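Local coordinates for Ets DNA-binding protein pokkuri (Drosophila melanogaster, PDB 1SV4) that represses transcription as an Ets-family DNA-binding factor, restraining photoreceptor development against Ras signalling, and is represented here by its SAM/Pointed domain, at residues A[8-13]-A[67-72]; A[13-18]-A[43-48]; A[20-25]-A[63-68]. The protein carries 1 engineered substitution. One frame throughout, in Å; residues are numbered along the deposited sequence.

Contact 1: residues A[8-13]-A[67-72]; sequences SDPRLW and NVLQML
In the hydrophobic core of the SAM/Pointed domain, Pro10 and Trp13 of the loop that leads into helix 15-28 pack on Leu69 and Leu72, two residues of the long C-terminal helix 62-77. The closest touch is made by Leu72, whose CD1 comes in at the edge of the indole, near its plane, 3.7 Å from Trp13 CH2. CG of Leu72 stands beside its backbone N and anti to the carbonyl carbon (chi1 -72°), which carries the branch toward the six-membered end of the indole, the two side chains meeting at about a right angle. Nearer the backbone of the same side chain, Leu72 CB lies 4.0 Å from Pro10 CG. Leu69 works from one methyl: its CD1 sits 3.9 Å from Pro10 CB and also 4.1 Å from Trp13 CZ3, approaching that ring obliquely. In this all-helical fold the contact joins the N-terminal loop to the C-terminal helix through Pro10, which opens a short 3-10 turn (10-12), and Trp13 just after it. Pro10 also packs on its own segment, with its CA 3.5 Å above the Trp13 ring plane, over the ring centre. An Asx turn shapes the loop: Asp9 OD1 accepts from Arg11 N at 3.0 Å, the N-H arriving 46° out of the carboxylate plane. The polar edge of the buried indole is satisfied as well, since Trp13 NE1 donates to the carbonyl O of Pro7. Phe21 of helix 15-28 meets the indole with ring planes about 40° apart and also touches both leucines.

Contact 2: residues A[13-18]-A[43-48]; sequences WSREDV and GKRLCL. Engineered in segment 43-48: Arg45 (natural residue Ala).
The carbonyl O of Trp13 is gripped twice: by Gly43 N at 2.7 Å, in a nearly straight bond, and by a water that donates to it, also at 2.7 Å. The Gly43 N-H approaches from above the carbonyl plane, 46° out of it, while the water accepts in turn from Lys44 N. Helix 43-46 can come this close because Gly43 has no side chain: its CA lies 3.7 Å from Trp13 CB, where a CB on residue 43 would clash. Val18 packs beside the glycine with one methyl on each neighbour, CG2 3.5 Å from Gly43 N and CG1 4.0 Å from Leu46 CD2. CG1 is anti to the backbone N (chi1 172°), which turns that branch to the leucine. Were Val18 cut back to an alanine, a gap would probably open beside Leu46 and the Gly43 amide would lose its apolar cover. Helix 15-28 starts here with a capping box, Asp17 N donating to Ser14 OG and Ser14 N to Asp17 OD2. On the solvent-facing side, the engineered Arg45 brings its NH2 3.3 Å from Arg15 NH2, the guanidinium planes 56° apart. Two donors of like charge meet there, so this edge is likely to gain little stability, and the polar link between the segments rests on the Trp13 carbonyl.

Contact 3: residues A[20-25]-A[63-68]; sequences VFLRFC and DVLHNV
The axes of segments 20-25 and 63-68, cut from helices 15-28 and 62-77, come within 10.8 Å of each other with their N-to-C directions 119° apart, and the nearest CA pair is Cys25 and Leu65. At that point the side chains are closest: Leu65 CD2 lies 3.6 Å from Cys25 CB and 3.9 Å from its SG, so one methyl touches both side-chain atoms of the cysteine. The same CD2 is 4.3 Å from Leu22 CD2 and thus meets two residues about a helical turn apart, Leu22 and Cys25. With CG beside its backbone N and anti to the carbonyl carbon (chi1 -61°), Leu65 carries its branch toward these partners. The second line of contact runs through Phe21. Its ring presents an edge to the other helix, with CE1 4.0 Å from Val68 CG1; the methyl lies near the ring plane, and the two side chains run at a slant to each other. The carbonyl O of Leu65 is likewise near that plane, 4.3 Å from Phe21 CZ. One ring face is occupied from within its own helix, where Cys25 SG stands 3.3 Å above the plane, offset toward the rim, and the ring is therefore held both over a face and at an edge. All five touching residues are buried, and the match between the helices is apolar. Beyond them, Leu22 also touches Phe39, Leu65 touches Phe54 of helix 51-57 and Val68 touches Phe29. Such apolar packing of the first helix across the long C-terminal helix is characteristic of the SAM/Pointed fold, a compact helical bundle.

How the contacts relate
The apolar parts of the three contacts run together in the core of the SAM/Pointed domain. Contacts 1 and 2 share Trp13, have centres about 8 Å apart, and also meet directly where Leu69 CD2 lies 3.5 Å from Leu46 CG. Contacts 1 and 3 both use helix 62-77, with centres about 9 Å apart, and are bridged by Phe21: its CG is 3.4 Å from Trp13 CZ3, a touch that joins contact 3 to contact 2 as well, and its CE1 3.7 Å from Leu72 CD1. Contacts 2 and 3, about 12 Å between centres, both draw on helix 15-28 and also touch where Leu46 CD2 lies 4.0 Å from Phe21 CD2. Along the chain contact 2 is nested inside contact 1, whereas contacts 2 and 3 interleave.

Contact 1: residues A[8-13]-A[67-72]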
loop_
_atom_site.group_PDB
_atom_site.type_symbol
_atom_site.label_atom_id
_atom_site.label_comp_id
_atom_site.label_asym_id
_atom_site.label_seq_id
_atom_site.Cartn_x
_atom_site.Cartn_y
_atom_site.Cartn_z
ATOM N N SER A 8 1.661 -12.435 3.771
ATOM C CA SER A 8 0.215 -12.284 3.630
ATOM C C SER A 8 -0.354 -11.223 4.583
ATOM O O SER A 8 -1.358 -10.589 4.281
ATOM C CB SER A 8 -0.488 -13.628 3.861
ATOM O OG SER A 8 -0.407 -14.009 5.223
ATOM N N ASP A 9 0.299 -11.023 5.723
ATOM C CA ASP A 9 -0.153 -10.032 6.702
ATOM C C ASP A 9 0.619 -8.713 6.506
ATOM O O ASP A 9 1.791 -8.609 6.876
ATOM C CB ASP A 9 0.077 -10.564 8.123
ATOM C CG ASP A 9 -0.442 -9.623 9.194
ATOM O OD1 ASP A 9 -0.804 -8.473 8.855
ATOM O OD2 ASP A 9 -0.486 -10.033 10.376
ATOM N N PRO A 10 -0.044 -7.684 5.948
ATOM C CA PRO A 10 0.551 -6.366 5.687
ATOM C C PRO A 10 1.223 -5.723 6.901
ATOM O O PRO A 10 2.141 -4.921 6.754
ATOM C CB PRO A 10 -0.637 -5.531 5.195
ATOM C CG PRO A 10 -1.574 -6.565 4.626
ATOM C CD PRO A 10 -1.484 -7.669 5.644
ATOM N N ARG A 11 0.757 -6.068 8.098
ATOM C CA ARG A 11 1.318 -5.502 9.321
ATOM C C ARG A 11 2.741 -5.990 9.540
ATOM O O ARG A 11 3.468 -5.426 10.348
ATOM C CB ARG A 11 0.484 -5.912 10.541
ATOM C CG ARG A 11 -1.010 -5.873 10.338
ATOM C CD ARG A 11 -1.590 -4.512 10.619
ATOM N NE ARG A 11 -3.046 -4.592 10.649
ATOM C CZ ARG A 11 -3.856 -3.599 11.005
ATOM N NH1 ARG A 11 -3.365 -2.417 11.373
ATOM N NH2 ARG A 11 -5.169 -3.800 10.995
ATOM N N LEU A 12 3.125 -7.045 8.829
ATOM C CA LEU A 12 4.460 -7.621 8.967
ATOM C C LEU A 12 5.421 -7.102 7.912
ATOM O O LEU A 12 6.595 -7.452 7.905
ATOM C CB LEU A 12 4.390 -9.146 8.867
ATOM C CG LEU A 12 3.462 -9.808 9.879
ATOM C CD1 LEU A 12 3.612 -11.307 9.772
ATOM C CD2 LEU A 12 3.808 -9.328 11.296
ATOM N N TRP A 13 4.921 -6.262 7.020
ATOM C CA TRP A 13 5.755 -5.724 5.960
ATOM C C TRP A 13 6.860 -4.775 6.412
ATOM O O TRP A 13 6.657 -3.924 7.279
ATOM C CB TRP A 13 4.896 -4.989 4.934
ATOM C CG TRP A 13 3.990 -5.862 4.129
ATOM C CD1 TRP A 13 3.992 -7.229 4.062
ATOM C CD2 TRP A 13 2.985 -5.419 3.219
ATOM N NE1 TRP A 13 3.046 -7.662 3.163
ATOM C CE2 TRP A 13 2.412 -6.572 2.631
ATOM C CE3 TRP A 13 2.508 -4.158 2.845
ATOM C CZ2 TRP A 13 1.395 -6.500 1.685
ATOM C CZ3 TRP A 13 1.496 -4.086 1.903
ATOM C CH2 TRP A 13 0.950 -5.252 1.335
ATOM N N ASN A 67 -7.872 1.502 -0.403
ATOM C CA ASN A 67 -8.853 0.444 -0.585
ATOM C C ASN A 67 -8.181 -0.911 -0.791
ATOM O O ASN A 67 -8.522 -1.887 -0.125
ATOM C CB ASN A 67 -9.753 0.768 -1.779
ATOM C CG ASN A 67 -10.917 -0.193 -1.909
ATOM O OD1 ASN A 67 -11.810 -0.220 -1.063
ATOM N ND2 ASN A 67 -10.907 -0.998 -2.968
ATOM N N VAL A 68 -7.218 -0.975 -1.702
ATOM C CA VAL A 68 -6.525 -2.236 -1.960
ATOM C C VAL A 68 -5.842 -2.751 -0.691
ATOM O O VAL A 68 -5.907 -3.939 -0.385
ATOM C CB VAL A 68 -5.474 -2.077 -3.080
ATOM C CG1 VAL A 68 -4.709 -3.378 -3.277
ATOM C CG2 VAL A 68 -6.171 -1.673 -4.378
ATOM N N LEU A 69 -5.201 -1.855 0.056
ATOM C CA LEU A 69 -4.534 -2.270 1.290
ATOM C C LEU A 69 -5.549 -2.862 2.267
ATOM O O LEU A 69 -5.301 -3.909 2.872
ATOM C CB LEU A 69 -3.817 -1.090 1.947
ATOM C CG LEU A 69 -3.071 -1.434 3.243
ATOM C CD1 LEU A 69 -2.155 -2.625 3.021
ATOM C CD2 LEU A 69 -2.279 -0.240 3.710
ATOM N N GLN A 70 -6.700 -2.210 2.409
ATOM C CA GLN A 70 -7.711 -2.723 3.332
ATOM C C GLN A 70 -8.190 -4.111 2.934
ATOM O O GLN A 70 -8.413 -4.974 3.790
ATOM C CB GLN A 70 -8.919 -1.798 3.415
ATOM C CG GLN A 70 -9.994 -2.360 4.352
ATOM C CD GLN A 70 -10.969 -1.305 4.830
ATOM O OE1 GLN A 70 -12.051 -1.120 4.251
ATOM N NE2 GLN A 70 -10.594 -0.604 5.899
ATOM N N MET A 71 -8.354 -4.335 1.638
ATOM C CA MET A 71 -8.796 -5.642 1.188
ATOM C C MET A 71 -7.767 -6.704 1.544
ATOM O O MET A 71 -8.130 -7.831 1.879
ATOM C CB MET A 71 -9.070 -5.609 -0.311
ATOM C CG MET A 71 -10.145 -4.585 -0.645
ATOM S SD MET A 71 -10.938 -4.805 -2.230
ATOM C CE MET A 71 -9.766 -3.988 -3.297
ATOM N N LEU A 72 -6.483 -6.349 1.496
ATOM C CA LEU A 72 -5.439 -7.303 1.857
ATOM C C LEU A 72 -5.495 -7.585 3.355
ATOM O O LEU A 72 -5.299 -8.724 3.791
ATOM C CB LEU A 72 -4.050 -6.766 1.500
ATOM C CG LEU A 72 -3.712 -6.723 0.013
ATOM C CD1 LEU A 72 -2.254 -6.328 -0.163
ATOM C CD2 LEU A 72 -3.968 -8.095 -0.608
#

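Contact 2: residues A[13-18]-A[43-48]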
loop_
_atom_site.group_PDB
_atom_site.type_symbol
_atom_site.label_atom_id
_atom_site.label_comp_id
_atom_site.label_asym_id
_atom_site.label_seq_id
_atom_site.Cartn_x
_atom_site.Cartn_y
_atom_site.Cartn_z
ATOM N N TRP A 13 4.921 -6.262 7.020
ATOM C CA TRP A 13 5.755 -5.724 5.960
ATOM C C TRP A 13 6.860 -4.775 6.412
ATOM O O TRP A 13 6.657 -3.924 7.279
ATOM C CB TRP A 13 4.896 -4.989 4.934
ATOM C CG TRP A 13 3.990 -5.862 4.129
ATOM C CD1 TRP A 13 3.992 -7.229 4.062
ATOM C CD2 TRP A 13 2.985 -5.419 3.219
ATOM N NE1 TRP A 13 3.046 -7.662 3.163
ATOM C CE2 TRP A 13 2.412 -6.572 2.631
ATOM C CE3 TRP A 13 2.508 -4.158 2.845
ATOM C CZ2 TRP A 13 1.395 -6.500 1.685
ATOM C CZ3 TRP A 13 1.496 -4.086 1.903
ATOM C CH2 TRP A 13 0.950 -5.252 1.335
ATOM N N SER A 14 8.027 -4.937 5.793
ATOM C CA SER A 14 9.190 -4.085 6.044
ATOM C C SER A 14 8.982 -2.875 5.129
ATOM O O SER A 14 8.015 -2.831 4.359
ATOM C CB SER A 14 10.482 -4.802 5.631
ATOM O OG SER A 14 10.486 -5.060 4.231
ATOM N N ARG A 15 9.883 -1.903 5.199
ATOM C CA ARG A 15 9.755 -0.734 4.349
ATOM C C ARG A 15 9.929 -1.116 2.891
ATOM O O ARG A 15 9.268 -0.564 2.010
ATOM C CB ARG A 15 10.771 0.329 4.750
ATOM C CG ARG A 15 10.460 0.926 6.102
ATOM C CD ARG A 15 11.280 2.173 6.374
ATOM N NE ARG A 15 10.957 2.727 7.682
ATOM C CZ ARG A 15 11.357 3.920 8.102
ATOM N NH1 ARG A 15 12.099 4.684 7.314
ATOM N NH2 ARG A 15 11.002 4.354 9.303
ATOM N N GLU A 16 10.806 -2.074 2.631
ATOM C CA GLU A 16 11.018 -2.510 1.258
ATOM C C GLU A 16 9.784 -3.260 0.770
ATOM O O GLU A 16 9.459 -3.228 -0.418
ATOM C CB GLU A 16 12.240 -3.422 1.156
ATOM C CG GLU A 16 13.550 -2.761 1.528
ATOM C CD GLU A 16 13.633 -2.389 3.001
ATOM O OE1 GLU A 16 13.314 -3.247 3.857
ATOM O OE2 GLU A 16 14.028 -1.239 3.296
ATOM N N ASP A 17 9.113 -3.961 1.685
ATOM C CA ASP A 17 7.899 -4.686 1.321
ATOM C C ASP A 17 6.839 -3.660 0.903
ATOM O O ASP A 17 6.139 -3.856 -0.087
ATOM C CB ASP A 17 7.375 -5.513 2.494
ATOM C CG ASP A 17 8.223 -6.744 2.778
ATOM O OD1 ASP A 17 8.918 -7.243 1.862
ATOM O OD2 ASP A 17 8.170 -7.233 3.925
ATOM N N VAL A 18 6.733 -2.570 1.663
ATOM C CA VAL A 18 5.780 -1.503 1.364
ATOM C C VAL A 18 6.050 -0.959 -0.048
ATOM O O VAL A 18 5.120 -0.740 -0.836
ATOM C CB VAL A 18 5.885 -0.356 2.407
ATOM C CG1 VAL A 18 5.033 0.843 1.986
ATOM C CG2 VAL A 18 5.420 -0.850 3.768
ATOM N N GLY A 43 4.983 -1.789 7.132
ATOM C CA GLY A 43 3.593 -2.187 7.014
ATOM C C GLY A 43 2.705 -1.787 8.174
ATOM O O GLY A 43 1.544 -1.430 7.974
ATOM N N LYS A 44 3.237 -1.848 9.391
ATOM C CA LYS A 44 2.444 -1.495 10.565
ATOM C C LYS A 44 1.909 -0.076 10.459
ATOM O O LYS A 44 0.729 0.174 10.726
ATOM C CB LYS A 44 3.267 -1.628 11.851
ATOM C CG LYS A 44 2.471 -1.267 13.102
ATOM C CD LYS A 44 3.344 -1.231 14.343
ATOM C CE LYS A 44 2.559 -0.699 15.541
ATOM N NZ LYS A 44 3.399 -0.512 16.752
ATOM N N ARG A 45 2.776 0.855 10.070
ATOM C CA ARG A 45 2.358 2.247 9.943
ATOM C C ARG A 45 1.478 2.434 8.722
ATOM O O ARG A 45 0.502 3.176 8.768
ATOM C CB ARG A 45 3.575 3.180 9.869
ATOM C CG ARG A 45 4.217 3.456 11.238
ATOM C CD ARG A 45 4.911 4.827 11.257
ATOM N NE ARG A 45 6.233 4.788 10.644
ATOM C CZ ARG A 45 6.808 5.825 10.047
ATOM N NH1 ARG A 45 6.169 6.986 9.976
ATOM N NH2 ARG A 45 8.021 5.701 9.529
ATOM N N LEU A 46 1.812 1.756 7.632
ATOM C CA LEU A 46 1.010 1.876 6.424
ATOM C C LEU A 46 -0.449 1.526 6.714
ATOM O O LEU A 46 -1.364 2.234 6.287
ATOM C CB LEU A 46 1.532 0.948 5.315
ATOM C CG LEU A 46 0.899 1.227 3.943
ATOM C CD1 LEU A 46 1.452 2.528 3.391
ATOM C CD2 LEU A 46 1.189 0.075 2.970
ATOM N N CYS A 47 -0.665 0.434 7.445
ATOM C CA CYS A 47 -2.023 -0.002 7.755
ATOM C C CYS A 47 -2.743 0.915 8.730
ATOM O O CYS A 47 -3.950 0.771 8.950
ATOM C CB CYS A 47 -2.016 -1.427 8.310
ATOM S SG CYS A 47 -1.385 -2.646 7.144
ATOM N N LEU A 48 -2.009 1.853 9.318
ATOM C CA LEU A 48 -2.622 2.791 10.250
ATOM C C LEU A 48 -3.025 4.096 9.563
ATOM O O LEU A 48 -3.763 4.906 10.132
ATOM C CB LEU A 48 -1.678 3.058 11.430
ATOM C CG LEU A 48 -1.610 1.864 12.391
ATOM C CD1 LEU A 48 -0.561 2.091 13.476
ATOM C CD2 LEU A 48 -2.991 1.663 13.011
HETATM O O HOH W 1 5.342 -3.774 9.688
#

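Contact 3: residues A[20-25]-A[63-68]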
loop_
_atom_site.group_PDB
_atom_site.type_symbol
_atom_site.label_atom_id
_atom_site.label_comp_id
_atom_site.label_asym_id
_atom_site.label_seq_id
_atom_site.Cartn_x
_atom_site.Cartn_y
_atom_site.Cartn_z
ATOM N N VAL A 20 7.412 -2.520 -2.540
ATOM C CA VAL A 20 6.960 -3.524 -3.486
ATOM C C VAL A 20 5.434 -3.514 -3.626
ATOM O O VAL A 20 4.900 -3.717 -4.713
ATOM C CB VAL A 20 7.442 -4.927 -3.075
ATOM C CG1 VAL A 20 6.784 -5.984 -3.945
ATOM C CG2 VAL A 20 8.955 -5.006 -3.223
ATOM N N PHE A 21 4.730 -3.288 -2.524
ATOM C CA PHE A 21 3.274 -3.228 -2.581
ATOM C C PHE A 21 2.845 -2.043 -3.457
ATOM O O PHE A 21 2.034 -2.189 -4.369
ATOM C CB PHE A 21 2.689 -3.057 -1.179
ATOM C CG PHE A 21 1.240 -2.672 -1.178
ATOM C CD1 PHE A 21 0.274 -3.553 -1.657
ATOM C CD2 PHE A 21 0.842 -1.401 -0.762
ATOM C CE1 PHE A 21 -1.052 -3.173 -1.726
ATOM C CE2 PHE A 21 -0.493 -1.011 -0.828
ATOM C CZ PHE A 21 -1.441 -1.896 -1.311
ATOM N N LEU A 22 3.391 -0.866 -3.183
ATOM C CA LEU A 22 3.033 0.320 -3.950
ATOM C C LEU A 22 3.371 0.197 -5.443
ATOM O O LEU A 22 2.597 0.655 -6.297
ATOM C CB LEU A 22 3.695 1.552 -3.328
ATOM C CG LEU A 22 3.277 1.812 -1.864
ATOM C CD1 LEU A 22 4.098 2.954 -1.293
ATOM C CD2 LEU A 22 1.782 2.134 -1.779
ATOM N N ARG A 23 4.510 -0.412 -5.770
ATOM C CA ARG A 23 4.874 -0.604 -7.180
ATOM C C ARG A 23 3.799 -1.466 -7.826
ATOM O O ARG A 23 3.367 -1.204 -8.952
ATOM C CB ARG A 23 6.232 -1.299 -7.317
ATOM C CG ARG A 23 7.402 -0.358 -7.177
ATOM C CD ARG A 23 8.693 -1.108 -6.941
ATOM N NE ARG A 23 9.139 -1.914 -8.076
ATOM C CZ ARG A 23 9.935 -1.468 -9.042
ATOM N NH1 ARG A 23 10.370 -0.213 -9.024
ATOM N NH2 ARG A 23 10.330 -2.283 -10.009
ATOM N N PHE A 24 3.373 -2.501 -7.110
ATOM C CA PHE A 24 2.324 -3.377 -7.615
ATOM C C PHE A 24 1.058 -2.570 -7.914
ATOM O O PHE A 24 0.465 -2.705 -8.985
ATOM C CB PHE A 24 1.992 -4.461 -6.592
ATOM C CG PHE A 24 0.725 -5.195 -6.893
ATOM C CD1 PHE A 24 0.661 -6.094 -7.955
ATOM C CD2 PHE A 24 -0.424 -4.950 -6.149
ATOM C CE1 PHE A 24 -0.534 -6.737 -8.272
ATOM C CE2 PHE A 24 -1.624 -5.585 -6.455
ATOM C CZ PHE A 24 -1.682 -6.480 -7.519
ATOM N N CYS A 25 0.639 -1.740 -6.962
ATOM C CA CYS A 25 -0.558 -0.924 -7.155
ATOM C C CYS A 25 -0.410 -0.045 -8.390
ATOM O O CYS A 25 -1.318 0.041 -9.220
ATOM C CB CYS A 25 -0.804 -0.027 -5.943
ATOM S SG CYS A 25 -1.308 -0.899 -4.458
ATOM N N ASP A 63 -7.196 6.970 -2.624
ATOM C CA ASP A 63 -8.296 6.062 -2.285
ATOM C C ASP A 63 -8.061 4.633 -2.771
ATOM O O ASP A 63 -8.380 3.669 -2.077
ATOM C CB ASP A 63 -9.616 6.584 -2.866
ATOM C CG ASP A 63 -10.200 7.736 -2.061
ATOM O OD1 ASP A 63 -9.454 8.680 -1.715
ATOM O OD2 ASP A 63 -11.418 7.700 -1.785
ATOM N N VAL A 64 -7.508 4.500 -3.970
ATOM C CA VAL A 64 -7.225 3.183 -4.538
ATOM C C VAL A 64 -6.242 2.432 -3.651
ATOM O O VAL A 64 -6.474 1.278 -3.260
ATOM C CB VAL A 64 -6.623 3.318 -5.948
ATOM C CG1 VAL A 64 -6.234 1.942 -6.487
ATOM C CG2 VAL A 64 -7.630 4.008 -6.863
ATOM N N LEU A 65 -5.140 3.100 -3.337
ATOM C CA LEU A 65 -4.109 2.519 -2.488
ATOM C C LEU A 65 -4.740 2.047 -1.189
ATOM O O LEU A 65 -4.628 0.886 -0.801
ATOM C CB LEU A 65 -3.035 3.572 -2.194
ATOM C CG LEU A 65 -2.313 4.118 -3.433
ATOM C CD1 LEU A 65 -1.253 5.143 -3.031
ATOM C CD2 LEU A 65 -1.662 2.961 -4.172
ATOM N N HIS A 66 -5.434 2.960 -0.532
ATOM C CA HIS A 66 -6.064 2.655 0.735
ATOM C C HIS A 66 -7.043 1.494 0.633
ATOM O O HIS A 66 -7.044 0.603 1.473
ATOM C CB HIS A 66 -6.759 3.911 1.266
ATOM C CG HIS A 66 -7.486 3.700 2.556
ATOM N ND1 HIS A 66 -8.817 3.336 2.610
ATOM C CD2 HIS A 66 -7.064 3.773 3.840
ATOM C CE1 HIS A 66 -9.180 3.197 3.872
ATOM N NE2 HIS A 66 -8.137 3.454 4.639
ATOM N N ASN A 67 -7.872 1.502 -0.403
ATOM C CA ASN A 67 -8.853 0.444 -0.585
ATOM C C ASN A 67 -8.181 -0.911 -0.791
ATOM O O ASN A 67 -8.522 -1.887 -0.125
ATOM C CB ASN A 67 -9.753 0.768 -1.779
ATOM C CG ASN A 67 -10.917 -0.193 -1.909
ATOM O OD1 ASN A 67 -11.810 -0.220 -1.063
ATOM N ND2 ASN A 67 -10.907 -0.998 -2.968
ATOM N N VAL A 68 -7.218 -0.975 -1.702
ATOM C CA VAL A 68 -6.525 -2.236 -1.960
ATOM C C VAL A 68 -5.842 -2.751 -0.691
ATOM O O VAL A 68 -5.907 -3.939 -0.385
ATOM C CB VAL A 68 -5.474 -2.077 -3.080
ATOM C CG1 VAL A 68 -4.709 -3.378 -3.277
ATOM C CG2 VAL A 68 -6.171 -1.673 -4.378
#